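Local atomic coordinates of D-mannose isomerase (Marinomonas mediterranea, PDB entry 5X32), a protein that catalyses the reversible isomerization of D-mannose to D-fructose and, less efficiently, acts on D-lyxose. Residues F34-K39 and L52-R57; R57-F62 and H80-L85; W322-A327 and E331-Q336. All coordinates share one frame; numbering follows the deposited sequence.

Contact 1 (F34-K39 and L52-R57); sequences FFQFFK and LVSSTR. With PO4 (phosphate ion), chain C.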
loop_
_atom_site.group_PDB
_atom_site.type_symbol
_atom_site.label_atom_id
_atom_site.label_comp_id
_atom_site.label_asym_id
_atom_site.label_seq_id
_atom_site.Cartn_x
_atom_site.Cartn_y
_atom_site.Cartn_z
ATOM N N PHE A 34 3.690 3.784 17.957
ATOM C CA PHE A 34 4.639 2.746 17.600
ATOM C C PHE A 34 5.999 3.330 17.269
ATOM O O PHE A 34 6.108 4.440 16.742
ATOM C CB PHE A 34 4.129 1.930 16.393
ATOM C CG PHE A 34 2.749 1.361 16.584
ATOM C CD1 PHE A 34 1.648 1.996 16.047
ATOM C CD2 PHE A 34 2.546 0.220 17.335
ATOM C CE1 PHE A 34 0.370 1.488 16.232
ATOM C CE2 PHE A 34 1.277 -0.289 17.525
ATOM C CZ PHE A 34 0.189 0.347 16.975
ATOM N N PHE A 35 7.037 2.573 17.582
ATOM C CA PHE A 35 8.354 2.841 17.020
ATOM C C PHE A 35 8.304 2.483 15.531
ATOM O O PHE A 35 7.547 1.592 15.108
ATOM C CB PHE A 35 9.445 2.047 17.754
ATOM C CG PHE A 35 9.523 2.336 19.246
ATOM C CD1 PHE A 35 10.005 3.554 19.711
ATOM C CD2 PHE A 35 9.094 1.396 20.168
ATOM C CE1 PHE A 35 10.078 3.824 21.076
ATOM C CE2 PHE A 35 9.158 1.654 21.522
ATOM C CZ PHE A 35 9.648 2.875 21.981
ATOM N N GLN A 36 9.049 3.222 14.721
ATOM C CA GLN A 36 8.851 3.137 13.288
ATOM C C GLN A 36 10.153 2.951 12.489
ATOM O O GLN A 36 10.162 3.011 11.249
ATOM C CB GLN A 36 8.093 4.382 12.812
ATOM C CG GLN A 36 6.672 4.469 13.374
ATOM C CD GLN A 36 5.914 5.724 12.940
ATOM O OE1 GLN A 36 6.441 6.578 12.223
ATOM N NE2 GLN A 36 4.649 5.800 13.321
ATOM N N PHE A 37 11.236 2.647 13.192
ATOM C CA PHE A 37 12.526 2.515 12.537
ATOM C C PHE A 37 13.261 1.288 13.063
ATOM O O PHE A 37 13.831 1.301 14.157
ATOM C CB PHE A 37 13.377 3.770 12.748
ATOM C CG PHE A 37 12.913 4.978 11.966
ATOM C CD1 PHE A 37 11.866 5.769 12.427
ATOM C CD2 PHE A 37 13.566 5.353 10.792
ATOM C CE1 PHE A 37 11.464 6.896 11.722
ATOM C CE2 PHE A 37 13.170 6.475 10.078
ATOM C CZ PHE A 37 12.128 7.250 10.542
ATOM N N PHE A 38 13.306 0.244 12.246
ATOM C CA PHE A 38 13.813 -1.027 12.713
ATOM C C PHE A 38 15.004 -1.491 11.902
ATOM O O PHE A 38 15.026 -1.412 10.667
ATOM C CB PHE A 38 12.704 -2.072 12.659
ATOM C CG PHE A 38 11.481 -1.685 13.429
ATOM C CD1 PHE A 38 11.381 -1.957 14.780
ATOM C CD2 PHE A 38 10.440 -1.020 12.807
ATOM C CE1 PHE A 38 10.265 -1.588 15.497
ATOM C CE2 PHE A 38 9.308 -0.652 13.518
ATOM C CZ PHE A 38 9.227 -0.939 14.864
ATOM N N LYS A 39 15.975 -2.018 12.630
ATOM C CA LYS A 39 17.152 -2.629 12.062
ATOM C C LYS A 39 16.782 -4.036 11.612
ATOM O O LYS A 39 15.731 -4.547 11.996
ATOM C CB LYS A 39 18.257 -2.647 13.124
ATOM C CG LYS A 39 19.573 -2.079 12.677
ATOM C CD LYS A 39 19.558 -0.579 12.555
ATOM C CE LYS A 39 20.683 -0.151 11.634
ATOM N NZ LYS A 39 20.936 1.301 11.695
ATOM N N LEU A 52 3.136 9.633 9.746
ATOM C CA LEU A 52 1.733 9.284 9.677
ATOM C C LEU A 52 1.530 7.943 8.955
ATOM O O LEU A 52 0.710 7.127 9.392
ATOM C CB LEU A 52 0.965 10.386 8.953
ATOM C CG LEU A 52 -0.540 10.207 8.831
ATOM C CD1 LEU A 52 -1.176 10.196 10.242
ATOM C CD2 LEU A 52 -1.093 11.283 7.943
ATOM N N VAL A 53 2.312 7.695 7.900
ATOM C CA VAL A 53 2.146 6.473 7.102
ATOM C C VAL A 53 2.468 5.215 7.928
ATOM O O VAL A 53 1.747 4.224 7.841
ATOM C CB VAL A 53 3.002 6.522 5.791
ATOM C CG1 VAL A 53 2.936 5.203 5.006
ATOM C CG2 VAL A 53 2.532 7.656 4.907
ATOM N N SER A 54 3.488 5.248 8.785
ATOM C CA SER A 54 3.711 4.076 9.638
ATOM C C SER A 54 2.711 4.023 10.797
ATOM O O SER A 54 2.301 2.932 11.223
ATOM C CB SER A 54 5.137 4.038 10.201
ATOM O OG SER A 54 6.103 3.749 9.202
ATOM N N SER A 55 2.278 5.190 11.267
ATOM C CA SER A 55 1.300 5.236 12.353
ATOM C C SER A 55 -0.001 4.582 11.928
ATOM O O SER A 55 -0.594 3.837 12.703
ATOM C CB SER A 55 1.035 6.679 12.820
ATOM O OG SER A 55 2.082 7.160 13.645
ATOM N N THR A 56 -0.434 4.832 10.691
ATOM C CA THR A 56 -1.646 4.207 10.181
ATOM C C THR A 56 -1.390 2.766 9.746
ATOM O O THR A 56 -2.190 1.864 10.024
ATOM C CB THR A 56 -2.262 5.022 8.997
ATOM O OG1 THR A 56 -1.304 5.152 7.946
ATOM C CG2 THR A 56 -2.667 6.425 9.426
ATOM N N ARG A 57 -0.260 2.527 9.097
ATOM C CA ARG A 57 -0.038 1.199 8.542
ATOM C C ARG A 57 0.073 0.173 9.653
ATOM O O ARG A 57 -0.380 -0.960 9.471
ATOM C CB ARG A 57 1.207 1.166 7.655
ATOM C CG ARG A 57 0.937 1.708 6.276
ATOM C CD ARG A 57 2.147 1.588 5.382
ATOM N NE ARG A 57 1.939 2.310 4.137
ATOM C CZ ARG A 57 2.727 2.196 3.075
ATOM N NH1 ARG A 57 3.756 1.367 3.120
ATOM N NH2 ARG A 57 2.480 2.888 1.966
HETATM P P PO4 C . 3.309 3.254 -2.750
HETATM O O1 PO4 C . 2.826 4.488 -3.482
HETATM O O2 PO4 C . 4.767 3.005 -3.103
HETATM O O3 PO4 C . 2.518 2.006 -3.109
HETATM O O4 PO4 C . 3.121 3.535 -1.280
#

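Contact 2 (R57-F62 and H80-L85); sequences RFIFNF and HGIQYL. With PO4 (phosphate ion), chain C.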
loop_
_atom_site.group_PDB
_atom_site.type_symbol
_atom_site.label_atom_id
_atom_site.label_comp_id
_atom_site.label_asym_id
_atom_site.label_seq_id
_atom_site.Cartn_x
_atom_site.Cartn_y
_atom_site.Cartn_z
ATOM N N ARG A 57 -0.260 2.527 9.097
ATOM C CA ARG A 57 -0.038 1.199 8.542
ATOM C C ARG A 57 0.073 0.173 9.653
ATOM O O ARG A 57 -0.380 -0.960 9.471
ATOM C CB ARG A 57 1.207 1.166 7.655
ATOM C CG ARG A 57 0.937 1.708 6.276
ATOM C CD ARG A 57 2.147 1.588 5.382
ATOM N NE ARG A 57 1.939 2.310 4.137
ATOM C CZ ARG A 57 2.727 2.196 3.075
ATOM N NH1 ARG A 57 3.756 1.367 3.120
ATOM N NH2 ARG A 57 2.480 2.888 1.966
ATOM N N PHE A 58 0.627 0.568 10.806
ATOM C CA PHE A 58 0.726 -0.376 11.930
ATOM C C PHE A 58 -0.665 -0.714 12.458
ATOM O O PHE A 58 -0.933 -1.850 12.874
ATOM C CB PHE A 58 1.590 0.192 13.058
ATOM C CG PHE A 58 3.047 -0.166 12.939
ATOM C CD1 PHE A 58 3.452 -1.490 12.972
ATOM C CD2 PHE A 58 4.007 0.813 12.784
ATOM C CE1 PHE A 58 4.780 -1.829 12.863
ATOM C CE2 PHE A 58 5.342 0.477 12.684
ATOM C CZ PHE A 58 5.726 -0.845 12.722
ATOM N N ILE A 59 -1.564 0.258 12.363
ATOM C CA ILE A 59 -2.946 0.024 12.731
ATOM C C ILE A 59 -3.507 -1.036 11.814
ATOM O O ILE A 59 -4.100 -2.013 12.290
ATOM C CB ILE A 59 -3.784 1.306 12.657
ATOM C CG1 ILE A 59 -3.442 2.193 13.864
ATOM C CG2 ILE A 59 -5.276 0.977 12.653
ATOM C CD1 ILE A 59 -3.982 3.587 13.782
ATOM N N PHE A 60 -3.263 -0.889 10.514
ATOM C CA PHE A 60 -3.641 -1.943 9.578
ATOM C C PHE A 60 -3.062 -3.317 9.975
ATOM O O PHE A 60 -3.784 -4.322 9.983
ATOM C CB PHE A 60 -3.181 -1.577 8.161
ATOM C CG PHE A 60 -3.442 -2.647 7.154
ATOM C CD1 PHE A 60 -2.524 -3.658 6.939
ATOM C CD2 PHE A 60 -4.631 -2.668 6.449
ATOM C CE1 PHE A 60 -2.789 -4.653 6.021
ATOM C CE2 PHE A 60 -4.893 -3.658 5.531
ATOM C CZ PHE A 60 -3.975 -4.646 5.314
ATOM N N ASN A 61 -1.771 -3.349 10.308
ATOM C CA ASN A 61 -1.118 -4.584 10.729
ATOM C C ASN A 61 -1.889 -5.288 11.820
ATOM O O ASN A 61 -2.382 -6.406 11.646
ATOM C CB ASN A 61 0.282 -4.317 11.280
ATOM C CG ASN A 61 1.321 -4.102 10.212
ATOM O OD1 ASN A 61 1.011 -3.741 9.064
ATOM N ND2 ASN A 61 2.588 -4.317 10.590
ATOM N N PHE A 62 -2.024 -4.601 12.949
ATOM C CA PHE A 62 -2.528 -5.267 14.147
ATOM C C PHE A 62 -4.009 -5.565 14.004
ATOM O O PHE A 62 -4.482 -6.600 14.475
ATOM C CB PHE A 62 -2.251 -4.424 15.386
ATOM C CG PHE A 62 -0.798 -4.382 15.755
ATOM C CD1 PHE A 62 -0.150 -5.526 16.189
ATOM C CD2 PHE A 62 -0.080 -3.204 15.658
ATOM C CE1 PHE A 62 1.187 -5.501 16.530
ATOM C CE2 PHE A 62 1.253 -3.168 15.982
ATOM C CZ PHE A 62 1.891 -4.320 16.430
ATOM N N HIS A 80 -4.268 0.869 20.720
ATOM C CA HIS A 80 -3.174 1.731 21.125
ATOM C C HIS A 80 -2.780 2.648 19.950
ATOM O O HIS A 80 -2.635 3.878 20.101
ATOM C CB HIS A 80 -2.005 0.872 21.603
ATOM C CG HIS A 80 -0.792 1.653 21.991
ATOM N ND1 HIS A 80 0.481 1.126 21.925
ATOM C CD2 HIS A 80 -0.650 2.923 22.437
ATOM C CE1 HIS A 80 1.356 2.034 22.315
ATOM N NE2 HIS A 80 0.696 3.133 22.634
ATOM N N GLY A 81 -2.694 2.049 18.763
ATOM C CA GLY A 81 -2.366 2.789 17.563
ATOM C C GLY A 81 -3.379 3.853 17.224
ATOM O O GLY A 81 -3.007 4.987 16.926
ATOM N N ILE A 82 -4.660 3.500 17.298
ATOM C CA ILE A 82 -5.725 4.458 17.032
ATOM C C ILE A 82 -5.639 5.645 18.000
ATOM O O ILE A 82 -5.821 6.805 17.605
ATOM C CB ILE A 82 -7.103 3.812 17.158
ATOM C CG1 ILE A 82 -7.274 2.692 16.143
ATOM C CG2 ILE A 82 -8.176 4.846 16.905
ATOM C CD1 ILE A 82 -7.388 3.205 14.720
ATOM N N GLN A 83 -5.332 5.356 19.260
ATOM C CA GLN A 83 -5.210 6.414 20.255
ATOM C C GLN A 83 -4.105 7.373 19.846
ATOM O O GLN A 83 -4.304 8.593 19.830
ATOM C CB GLN A 83 -4.943 5.827 21.644
ATOM C CG GLN A 83 -6.171 5.211 22.276
ATOM C CD GLN A 83 -5.847 4.425 23.531
ATOM O OE1 GLN A 83 -4.733 4.498 24.058
ATOM N NE2 GLN A 83 -6.820 3.653 24.011
ATOM N N TYR A 84 -2.950 6.829 19.477
ATOM C CA TYR A 84 -1.848 7.696 19.052
ATOM C C TYR A 84 -2.228 8.507 17.816
ATOM O O TYR A 84 -1.810 9.657 17.645
ATOM C CB TYR A 84 -0.620 6.885 18.725
ATOM C CG TYR A 84 0.617 7.712 18.507
ATOM C CD1 TYR A 84 1.310 8.252 19.575
ATOM C CD2 TYR A 84 1.065 7.993 17.217
ATOM C CE1 TYR A 84 2.450 9.005 19.372
ATOM C CE2 TYR A 84 2.195 8.750 17.003
ATOM C CZ TYR A 84 2.888 9.253 18.081
ATOM O OH TYR A 84 4.015 10.013 17.861
ATOM N N LEU A 85 -2.999 7.885 16.936
ATOM C CA LEU A 85 -3.379 8.546 15.707
ATOM C C LEU A 85 -4.180 9.783 16.052
ATOM O O LEU A 85 -3.880 10.883 15.585
ATOM C CB LEU A 85 -4.181 7.601 14.802
ATOM C CG LEU A 85 -4.680 8.204 13.487
ATOM C CD1 LEU A 85 -3.532 8.750 12.648
ATOM C CD2 LEU A 85 -5.459 7.164 12.693
HETATM P P PO4 C . 3.309 3.254 -2.750
HETATM O O1 PO4 C . 2.826 4.488 -3.482
HETATM O O2 PO4 C . 4.767 3.005 -3.103
HETATM O O3 PO4 C . 2.518 2.006 -3.109
HETATM O O4 PO4 C . 3.121 3.535 -1.280
#

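Contact 3 (W322-A327 and E331-Q336); sequences WLLYKA and ETYYKQ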
loop_
_atom_site.group_PDB
_atom_site.type_symbol
_atom_site.label_atom_id
_atom_site.label_comp_id
_atom_site.label_asym_id
_atom_site.label_seq_id
_atom_site.Cartn_x
_atom_site.Cartn_y
_atom_site.Cartn_z
ATOM N N TRP A 322 -1.920 -13.527 -8.353
ATOM C CA TRP A 322 -2.843 -14.531 -7.833
ATOM C C TRP A 322 -4.257 -14.235 -8.258
ATOM O O TRP A 322 -5.001 -15.144 -8.639
ATOM C CB TRP A 322 -2.795 -14.641 -6.315
ATOM C CG TRP A 322 -3.632 -15.792 -5.841
ATOM C CD1 TRP A 322 -4.853 -15.727 -5.245
ATOM C CD2 TRP A 322 -3.328 -17.186 -5.983
ATOM N NE1 TRP A 322 -5.317 -16.994 -4.976
ATOM C CE2 TRP A 322 -4.398 -17.907 -5.421
ATOM C CE3 TRP A 322 -2.246 -17.892 -6.514
ATOM C CZ2 TRP A 322 -4.419 -19.296 -5.379
ATOM C CZ3 TRP A 322 -2.271 -19.270 -6.473
ATOM C CH2 TRP A 322 -3.347 -19.958 -5.910
ATOM N N LEU A 323 -4.632 -12.965 -8.171
ATOM C CA LEU A 323 -5.975 -12.574 -8.565
ATOM C C LEU A 323 -6.188 -12.865 -10.043
ATOM O O LEU A 323 -7.211 -13.406 -10.427
ATOM C CB LEU A 323 -6.225 -11.091 -8.254
ATOM C CG LEU A 323 -6.216 -10.840 -6.739
ATOM C CD1 LEU A 323 -6.396 -9.372 -6.384
ATOM C CD2 LEU A 323 -7.276 -11.692 -6.086
ATOM N N LEU A 324 -5.180 -12.575 -10.847
ATOM C CA LEU A 324 -5.247 -12.792 -12.282
ATOM C C LEU A 324 -5.423 -14.266 -12.597
ATOM O O LEU A 324 -6.150 -14.653 -13.528
ATOM C CB LEU A 324 -3.974 -12.265 -12.923
ATOM C CG LEU A 324 -4.056 -10.779 -13.216
ATOM C CD1 LEU A 324 -2.719 -10.364 -13.736
ATOM C CD2 LEU A 324 -5.160 -10.517 -14.256
ATOM N N TYR A 325 -4.778 -15.097 -11.789
ATOM C CA TYR A 325 -4.845 -16.518 -12.028
ATOM C C TYR A 325 -6.232 -17.016 -11.630
ATOM O O TYR A 325 -6.799 -17.874 -12.315
ATOM C CB TYR A 325 -3.736 -17.258 -11.281
ATOM C CG TYR A 325 -3.951 -18.747 -11.277
ATOM C CD1 TYR A 325 -3.941 -19.477 -12.462
ATOM C CD2 TYR A 325 -4.222 -19.416 -10.095
ATOM C CE1 TYR A 325 -4.170 -20.842 -12.463
ATOM C CE2 TYR A 325 -4.450 -20.768 -10.086
ATOM C CZ TYR A 325 -4.425 -21.482 -11.266
ATOM O OH TYR A 325 -4.657 -22.837 -11.241
ATOM N N LYS A 326 -6.803 -16.474 -10.550
ATOM C CA LYS A 326 -8.158 -16.890 -10.186
ATOM C C LYS A 326 -9.164 -16.434 -11.243
ATOM O O LYS A 326 -10.104 -17.158 -11.568
ATOM C CB LYS A 326 -8.574 -16.366 -8.812
ATOM C CG LYS A 326 -7.662 -16.780 -7.684
ATOM C CD LYS A 326 -7.608 -18.297 -7.543
ATOM C CE LYS A 326 -8.903 -18.882 -7.013
ATOM N NZ LYS A 326 -8.796 -20.370 -6.931
ATOM N N ALA A 327 -8.954 -15.236 -11.775
ATOM C CA ALA A 327 -9.865 -14.633 -12.742
ATOM C C ALA A 327 -9.849 -15.313 -14.106
ATOM O O ALA A 327 -10.871 -15.394 -14.773
ATOM C CB ALA A 327 -9.521 -13.172 -12.916
ATOM N N GLU A 331 -2.632 -20.490 -16.563
ATOM C CA GLU A 331 -1.573 -21.016 -15.689
ATOM C C GLU A 331 -0.300 -20.195 -15.764
ATOM O O GLU A 331 0.609 -20.352 -14.940
ATOM C CB GLU A 331 -1.259 -22.467 -16.026
ATOM C CG GLU A 331 -2.314 -23.420 -15.527
ATOM C CD GLU A 331 -2.117 -23.761 -14.074
ATOM O OE1 GLU A 331 -0.945 -23.788 -13.635
ATOM O OE2 GLU A 331 -3.130 -23.971 -13.364
ATOM N N THR A 332 -0.254 -19.294 -16.733
ATOM C CA THR A 332 0.822 -18.322 -16.814
ATOM C C THR A 332 0.937 -17.520 -15.516
ATOM O O THR A 332 2.037 -17.340 -14.970
ATOM C CB THR A 332 0.584 -17.360 -17.979
ATOM O OG1 THR A 332 0.617 -18.106 -19.197
ATOM C CG2 THR A 332 1.649 -16.281 -18.017
ATOM N N TYR A 333 -0.202 -17.044 -15.017
ATOM C CA TYR A 333 -0.176 -16.184 -13.853
ATOM C C TYR A 333 0.189 -17.003 -12.621
ATOM O O TYR A 333 0.944 -16.539 -11.777
ATOM C CB TYR A 333 -1.522 -15.475 -13.674
ATOM C CG TYR A 333 -1.819 -14.564 -14.832
ATOM C CD1 TYR A 333 -0.946 -13.535 -15.154
ATOM C CD2 TYR A 333 -2.942 -14.757 -15.646
ATOM C CE1 TYR A 333 -1.191 -12.704 -16.223
ATOM C CE2 TYR A 333 -3.195 -13.923 -16.723
ATOM C CZ TYR A 333 -2.312 -12.898 -17.003
ATOM O OH TYR A 333 -2.513 -12.050 -18.066
ATOM N N TYR A 334 -0.285 -18.241 -12.542
ATOM C CA TYR A 334 0.119 -19.096 -11.437
ATOM C C TYR A 334 1.636 -19.233 -11.435
ATOM O O TYR A 334 2.288 -19.014 -10.404
ATOM C CB TYR A 334 -0.544 -20.468 -11.541
ATOM C CG TYR A 334 -0.138 -21.436 -10.456
ATOM C CD1 TYR A 334 -0.648 -21.333 -9.167
ATOM C CD2 TYR A 334 0.794 -22.440 -10.716
ATOM C CE1 TYR A 334 -0.257 -22.230 -8.169
ATOM C CE2 TYR A 334 1.190 -23.328 -9.735
ATOM C CZ TYR A 334 0.669 -23.221 -8.460
ATOM O OH TYR A 334 1.069 -24.109 -7.486
ATOM N N LYS A 335 2.201 -19.561 -12.597
ATOM C CA LYS A 335 3.646 -19.727 -12.705
ATOM C C LYS A 335 4.395 -18.465 -12.301
ATOM O O LYS A 335 5.473 -18.538 -11.691
ATOM C CB LYS A 335 4.041 -20.143 -14.106
ATOM C CG LYS A 335 4.032 -21.646 -14.266
ATOM C CD LYS A 335 4.520 -22.098 -15.633
ATOM C CE LYS A 335 3.383 -22.038 -16.601
ATOM N NZ LYS A 335 2.276 -22.829 -15.995
ATOM N N GLN A 336 3.834 -17.308 -12.644
ATOM C CA GLN A 336 4.498 -16.046 -12.337
ATOM C C GLN A 336 4.427 -15.715 -10.850
ATOM O O GLN A 336 5.347 -15.127 -10.284
ATOM C CB GLN A 336 3.902 -14.924 -13.172
ATOM C CG GLN A 336 4.443 -14.916 -14.575
ATOM C CD GLN A 336 3.647 -14.035 -15.498
ATOM O OE1 GLN A 336 2.435 -13.874 -15.329
ATOM N NE2 GLN A 336 4.327 -13.413 -16.451
#

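Contact 1 (F34-K39 and L52-R57)
Gln-36 presses its side-chain amide against Ser-54 and Ser-55, in the first turn of helix 52-69. The fold is the (alpha/alpha)6 barrel of the N-acylglucosamine 2-epimerase family. Here an irregular loop, 34-39, runs past the start of one of its helices. The close part of the contact is small and buried. Ser-54 CB sits 3.3 Å from Gln-36 CD, and Gln-36 CG lies 3.6 Å from the same CB. The Gln-36 chain leaves the backbone with CG anti to the carbonyl carbon (chi1 -65°) and then runs extended (chi2 178°), which carries the amide to the helix. Both ends of that amide are engaged: OE1 accepts from His-51 N, while NE2 makes a weak bond to the Ser-55 hydroxyl. Replacing Gln-36 by an alanine is likely to leave His-51 N without this acceptor and open a gap beside Ser-54 CB. Ser-54 OG is held from elsewhere, by Gly-375 N, and the Ser-54 side chain lies about 10 Å from that of His-380, a proton donor/acceptor by similarity. The looser part begins at Phe-34, whose CE1 comes no nearer than 4.3 Å to Ser-55 O. The loop's outer side, at Phe-35 and Lys-39, is partly exposed. On the helix, Arg-57 extends away from the loop and weakly binds a phosphate, probably from the crystallisation liquor, that Tyr-113 and His-178 also hold. The bond across the contact, from Gln-36 NE2 to Ser-55 OG, spans 2.9 Å and is bent to 130° at the hydrogen.

Contact 2 (R57-F62 and H80-L85)
Ile-59 packs against Gly-81, where helices 52-69 and 72-89 run past each other nearly antiparallel. The axes of the two short segments approach to 9.2 Å, with 161° between their directions. The first kind of contact is side chain on backbone. Ile-59 CD1 lies 3.5 Å from Gly-81 C, and Ile-59 CG1 is 3.7 Å from the same carbon. Gly-81 has no side chain, and a CB there would point at Ile-59 and would probably come too near its CG1. The missing side chain is consistent with the way the isoleucine lies on the main chain of the other helix.

The second kind is aliphatic packing. Ile-59 and Ile-82 cross at about a right angle, and their CD1 atoms are 3.6 Å apart. Ile-59 CG2 also reaches Ile-82 CD1, at 3.7 Å, so that one methyl meets both branches of Ile-59. Leu-85 adds a more distant touch, its CD2 being 4.0 Å from Ile-59 CD1. With CG1 anti to the carbonyl carbon (chi1 -75°) and CD1 extended beyond it, Ile-59 puts its last methyl among these three residues. Helix 112-127 flanks the cluster, with Ala-125 touched by Ile-82 and Tyr-122 by Leu-85.

Polar groups lie off this interface. Asn-61 gives its ND2 to Thr-377 O, and Arg-57 touches Tyr-379 and His-380 of helix 379-390. The chemistry implies that this part of the helix hairpin rests on fit rather than on polar pairing: between these two segments the contact is apolar, without a polar bond, and the close approach at Gly-81 probably depends on the missing side chain.

Contact 3 (W322-A327 and E331-Q336)
Tyr-334 CB stands over the centre of the Tyr-325 ring, 3.7 Å from its centroid. This is one of two CH-pi contacts that do much of the packing. In the other, Leu-324 CB lies over one face of the Tyr-333 ring, nearer its rim, and Leu-324 CD1 reaches Tyr-333 CE1 at 3.7 Å. Between them Tyr-325 CB meets Tyr-333 CB, 3.7 Å apart, and the two rings turn apart. The helices pass here roughly antiparallel, at 156° between their directions, and the segment axes come within 7.8 Å.

The aromatic rings also meet one another. Those of Tyr-325 and Tyr-334 point the same way, and their planes are inclined at 49°, an oblique meeting. Trp-322 lies alongside Tyr-334, and its CZ3 touches the edge of that ring at CD1, 3.8 Å away. With CG anti to the backbone N in both Trp-322 and Tyr-334, the rings run out side by side.

One hydrogen bond joins the segments. Tyr-325 OH donates to Glu-331 OE2 over 2.9 Å, approaching from above the carboxylate plane. The Glu-331 chain is bent at chi2 (-82°), which folds the acid back toward the tyrosine. Other polar ends are tied to residues beyond the pair: Trp-322 NE1 to Thr-391 OG1, and Tyr-333 OH to Asp-280 OD1 of helix 271-286.

The exposed Glu-331 marks the outer part of the contact, whereas Leu-324 and Tyr-333 are buried toward helix 271-286. Two consecutive helices joined by a short turn form an alpha-helical hairpin, the building element of the (alpha/alpha)6 barrel.

How the contacts relate
Along the chain the three contacts follow in series. Contact 1 and contact 2 lie on the same helix, 52-69, and share Arg-57, which weakly binds the phosphate. Their centres are 9 Å apart, and Phe-34 joins them physically: its CE2 is 3.3 Å from Phe-62 CE2. The loop 34-39 thus packs on the same helix that pairs with helix 72-89. Contact 3 joins helices 311-328 and 331-347 on the opposite side of the chain's centre, 32 to 33 Å from the other two between centres, and touches neither. Contacts 2 and 3 are both antiparallel helix pairs, so similar hairpins build distant parts of one barrel in this monomer.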